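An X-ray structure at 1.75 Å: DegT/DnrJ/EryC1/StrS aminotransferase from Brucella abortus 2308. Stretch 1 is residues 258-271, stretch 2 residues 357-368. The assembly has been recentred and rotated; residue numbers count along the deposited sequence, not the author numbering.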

# COMPACT_ATOMS: atom_id res chain seq x y z
N ALA A 258 19.23 -13.01 -6.74
CA ALA A 258 20.30 -13.88 -7.29
C ALA A 258 21.73 -13.44 -6.95
O ALA A 258 22.68 -14.22 -7.04
CB ALA A 258 20.16 -14.04 -8.82
N ILE A 259 21.89 -12.19 -6.54
CA ILE A 259 23.18 -11.69 -6.08
C ILE A 259 23.26 -11.36 -4.60
O ILE A 259 24.33 -10.94 -4.10
CB ILE A 259 23.67 -10.44 -6.88
CG1 ILE A 259 22.77 -9.23 -6.67
CG2 ILE A 259 23.84 -10.77 -8.38
CD1 ILE A 259 23.29 -7.99 -7.33
N LEU A 260 22.16 -11.58 -3.87
CA LEU A 260 22.09 -11.21 -2.46
C LEU A 260 23.13 -11.96 -1.61
O LEU A 260 23.82 -11.36 -0.78
CB LEU A 260 20.68 -11.46 -1.91
CG LEU A 260 20.43 -11.14 -0.44
CD1 LEU A 260 20.68 -9.67 -0.16
CD2 LEU A 260 19.01 -11.51 -0.05
N GLU A 261 23.27 -13.25 -1.81
CA GLU A 261 24.21 -14.00 -0.98
C GLU A 261 25.64 -13.52 -1.14
O GLU A 261 26.32 -13.37 -0.16
CB GLU A 261 24.10 -15.52 -1.21
CG GLU A 261 25.00 -16.34 -0.31
CD GLU A 261 24.63 -16.36 1.16
OE1 GLU A 261 23.58 -15.83 1.56
OE2 GLU A 261 25.44 -16.88 1.97
N ASP A 262 26.08 -13.23 -2.37
CA ASP A 262 27.44 -12.71 -2.57
C ASP A 262 27.58 -11.30 -1.93
O ASP A 262 28.59 -10.97 -1.29
CB ASP A 262 27.77 -12.67 -4.06
CG ASP A 262 29.17 -12.30 -4.32
OD1 ASP A 262 30.06 -13.16 -4.15
OD2 ASP A 262 29.42 -11.16 -4.74
N GLU A 263 26.55 -10.48 -2.09
CA GLU A 263 26.50 -9.18 -1.43
C GLU A 263 26.58 -9.27 0.10
O GLU A 263 27.16 -8.39 0.73
CB GLU A 263 25.21 -8.45 -1.80
CG GLU A 263 25.23 -7.89 -3.21
CD GLU A 263 23.99 -7.10 -3.56
OE1 GLU A 263 22.94 -7.28 -2.88
OE2 GLU A 263 24.05 -6.26 -4.48
N MET A 264 25.93 -10.28 0.68
CA MET A 264 26.07 -10.56 2.14
C MET A 264 27.50 -10.92 2.55
O MET A 264 28.00 -10.45 3.59
CB MET A 264 25.08 -11.64 2.59
CG MET A 264 23.65 -11.10 2.62
SD MET A 264 23.43 -9.85 3.90
CE MET A 264 22.37 -8.64 3.12
N GLU A 265 28.19 -11.67 1.70
CA GLU A 265 29.61 -11.92 1.98
C GLU A 265 30.38 -10.62 1.97
O GLU A 265 31.26 -10.40 2.83
CB GLU A 265 30.19 -12.94 0.98
CG GLU A 265 29.49 -14.29 1.07
CD GLU A 265 29.84 -15.25 -0.07
OE1 GLU A 265 30.68 -14.89 -0.93
OE2 GLU A 265 29.28 -16.37 -0.10
N ALA A 266 30.09 -9.76 1.00
CA ALA A 266 30.76 -8.49 0.88
C ALA A 266 30.49 -7.60 2.07
O ALA A 266 31.39 -7.00 2.62
CB ALA A 266 30.34 -7.78 -0.42
N ARG A 267 29.23 -7.52 2.48
CA ARG A 267 28.87 -6.69 3.63
C ARG A 267 29.62 -7.17 4.89
O ARG A 267 30.16 -6.35 5.63
CB ARG A 267 27.37 -6.73 3.84
CG ARG A 267 26.53 -6.03 2.79
CD ARG A 267 25.04 -6.41 2.86
NE ARG A 267 24.24 -5.62 1.92
CZ ARG A 267 23.82 -4.36 2.12
NH1 ARG A 267 24.03 -3.75 3.27
NH2 ARG A 267 23.16 -3.72 1.17
N ASP A 268 29.69 -8.48 5.09
CA ASP A 268 30.37 -9.04 6.26
C ASP A 268 31.83 -8.63 6.25
O ASP A 268 32.40 -8.19 7.28
CB ASP A 268 30.24 -10.57 6.26
CG ASP A 268 30.83 -11.21 7.50
OD1 ASP A 268 30.17 -11.17 8.54
OD2 ASP A 268 31.98 -11.72 7.40
N ARG A 269 32.44 -8.75 5.07
CA ARG A 269 33.87 -8.38 4.90
C ARG A 269 34.10 -6.90 5.20
O ARG A 269 35.00 -6.53 5.94
CB ARG A 269 34.35 -8.75 3.49
CG ARG A 269 35.63 -8.08 3.07
CD ARG A 269 35.99 -8.48 1.64
NE ARG A 269 35.00 -8.09 0.64
CZ ARG A 269 34.85 -6.86 0.16
NH1 ARG A 269 35.54 -5.84 0.65
NH2 ARG A 269 33.94 -6.64 -0.77
N ILE A 270 33.24 -6.05 4.67
CA ILE A 270 33.34 -4.61 4.85
C ILE A 270 33.14 -4.19 6.32
O ILE A 270 33.91 -3.39 6.86
CB ILE A 270 32.34 -3.90 3.89
CG1 ILE A 270 32.84 -4.12 2.45
CG2 ILE A 270 32.21 -2.42 4.23
CD1 ILE A 270 31.75 -3.91 1.39
N ALA A 271 32.12 -4.76 6.97
CA ALA A 271 31.82 -4.45 8.37
C ALA A 271 32.95 -4.86 9.26
O ALA A 271 33.28 -4.14 10.18
CB ALA A 271 30.55 -5.14 8.82
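Stretch 2 357-368: PMHPYLSEADQD

Mostly loop rather than helix packs on the helix of 258-271, though a short second helix adds one residue, Q367. The nearest CA atoms across the contact are those of A266 and P360, 5.2 Å apart. A266 presents only a methyl here, and P360 CB lies 4.0 Å from A266 CB, while P360 CG reaches E263 CG at 3.6 Å and P360 CD lies over one face of the R267 guanidinium, 3.7 Å from R267 NH2.

The chain arrives extended through M358 and H359, beside I270 and A271, and runs back toward E263 in a type I turn from H359 to L362, where Y361 N donates to H359 ND1 (3.2 Å). Y361 starts away from the helix by its CA-to-CB bond, yet its ring returns, so that Y361 OH donates to E263 OE2 at 2.7 Å. The path then reverses, and L362 and Q367 return to I270. The rule reads simply: small A266 faces the proline, and larger I270, one turn on, takes the apolar contacts, I270 CG2 meeting M358 CE at 3.7 Å and L362 CD2 at 4.0 Å.

After the turn S363 caps a new helix, its OG accepting from D366 N (2.9 Å). From that helix Q367 NE2 donates to I270 O at 2.8 Å. Water completes the polar margin: one molecule accepts from R269 NH2 (3.0 Å) and donates to P360 O and L362 O, each 2.8 Å from it.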

# COMPACT_ATOMS: atom_id res chain seq x y z
N PRO A 357 28.77 4.98 5.46
CA PRO A 357 28.51 4.32 4.20
C PRO A 357 28.68 2.80 4.31
O PRO A 357 29.63 2.31 4.88
CB PRO A 357 29.55 4.92 3.26
CG PRO A 357 29.77 6.31 3.83
CD PRO A 357 29.72 6.10 5.31
N MET A 358 27.70 2.07 3.83
CA MET A 358 27.69 0.63 4.00
C MET A 358 26.87 0.04 2.88
O MET A 358 25.69 0.28 2.80
CB MET A 358 27.07 0.24 5.32
CG MET A 358 26.84 -1.28 5.44
SD MET A 358 28.22 -2.41 5.05
CE MET A 358 29.21 -1.97 6.39
N HIS A 359 27.55 -0.65 1.97
CA HIS A 359 26.90 -1.36 0.86
C HIS A 359 27.95 -2.30 0.26
O HIS A 359 29.14 -2.17 0.56
CB HIS A 359 26.34 -0.37 -0.18
CG HIS A 359 27.32 0.62 -0.70
ND1 HIS A 359 28.16 0.36 -1.76
CD2 HIS A 359 27.65 1.86 -0.27
CE1 HIS A 359 28.89 1.42 -2.02
NE2 HIS A 359 28.62 2.34 -1.13
N PRO A 360 27.52 -3.22 -0.62
CA PRO A 360 28.46 -4.22 -1.10
C PRO A 360 29.58 -3.69 -1.98
O PRO A 360 30.56 -4.42 -2.18
CB PRO A 360 27.56 -5.22 -1.87
CG PRO A 360 26.17 -4.98 -1.33
CD PRO A 360 26.15 -3.51 -1.06
N TYR A 361 29.43 -2.48 -2.52
CA TYR A 361 30.32 -1.91 -3.53
C TYR A 361 31.30 -0.85 -3.04
O TYR A 361 31.98 -0.16 -3.83
CB TYR A 361 29.48 -1.41 -4.70
CG TYR A 361 28.52 -2.51 -5.10
CD1 TYR A 361 28.93 -3.52 -5.95
CD2 TYR A 361 27.22 -2.58 -4.58
CE1 TYR A 361 28.11 -4.57 -6.26
CE2 TYR A 361 26.39 -3.65 -4.89
CZ TYR A 361 26.84 -4.62 -5.76
OH TYR A 361 26.08 -5.72 -6.10
N LEU A 362 31.40 -0.72 -1.72
CA LEU A 362 32.32 0.23 -1.14
C LEU A 362 33.73 -0.24 -1.39
O LEU A 362 34.10 -1.36 -1.02
CB LEU A 362 32.05 0.35 0.36
CG LEU A 362 32.77 1.45 1.12
CD1 LEU A 362 32.22 2.82 0.69
CD2 LEU A 362 32.62 1.23 2.63
N SER A 363 34.54 0.59 -2.02
CA SER A 363 35.91 0.18 -2.37
C SER A 363 36.83 0.23 -1.15
O SER A 363 36.58 0.95 -0.18
CB SER A 363 36.47 1.09 -3.46
OG SER A 363 36.74 2.40 -2.96
N GLU A 364 37.95 -0.50 -1.25
CA GLU A 364 38.97 -0.43 -0.21
C GLU A 364 39.41 1.00 -0.02
O GLU A 364 39.51 1.48 1.10
CB GLU A 364 40.20 -1.26 -0.57
CG GLU A 364 40.10 -2.73 -0.28
CD GLU A 364 41.47 -3.38 -0.15
OE1 GLU A 364 42.47 -2.70 0.23
OE2 GLU A 364 41.54 -4.59 -0.43
N ALA A 365 39.69 1.68 -1.12
CA ALA A 365 40.14 3.07 -1.08
C ALA A 365 39.12 3.99 -0.40
O ALA A 365 39.49 4.84 0.42
CB ALA A 365 40.49 3.58 -2.49
N ASP A 366 37.83 3.79 -0.67
CA ASP A 366 36.86 4.65 -0.03
C ASP A 366 36.74 4.33 1.48
O ASP A 366 36.72 5.22 2.34
CB ASP A 366 35.52 4.57 -0.74
CG ASP A 366 35.49 5.41 -2.02
OD1 ASP A 366 36.38 6.26 -2.21
OD2 ASP A 366 34.58 5.21 -2.82
N GLN A 367 36.72 3.05 1.79
CA GLN A 367 36.75 2.65 3.18
C GLN A 367 37.97 3.17 3.92
O GLN A 367 37.86 3.70 5.02
CB GLN A 367 36.64 1.13 3.31
CG GLN A 367 36.36 0.68 4.71
CD GLN A 367 35.84 -0.74 4.80
OE1 GLN A 367 36.18 -1.60 4.00
NE2 GLN A 367 34.99 -0.99 5.78
N ASP A 368 39.15 3.05 3.31
CA ASP A 368 40.35 3.60 3.92
C ASP A 368 40.22 5.09 4.22
O ASP A 368 40.69 5.57 5.23
CB ASP A 368 41.58 3.38 3.02
CG ASP A 368 42.00 1.91 2.92
OD1 ASP A 368 41.50 1.07 3.70
OD2 ASP A 368 42.80 1.60 2.03
O HOH W 1 23.27 -0.88 3.61
O HOH W 2 33.32 -3.92 -1.95
O HOH W 3 35.89 -3.08 0.01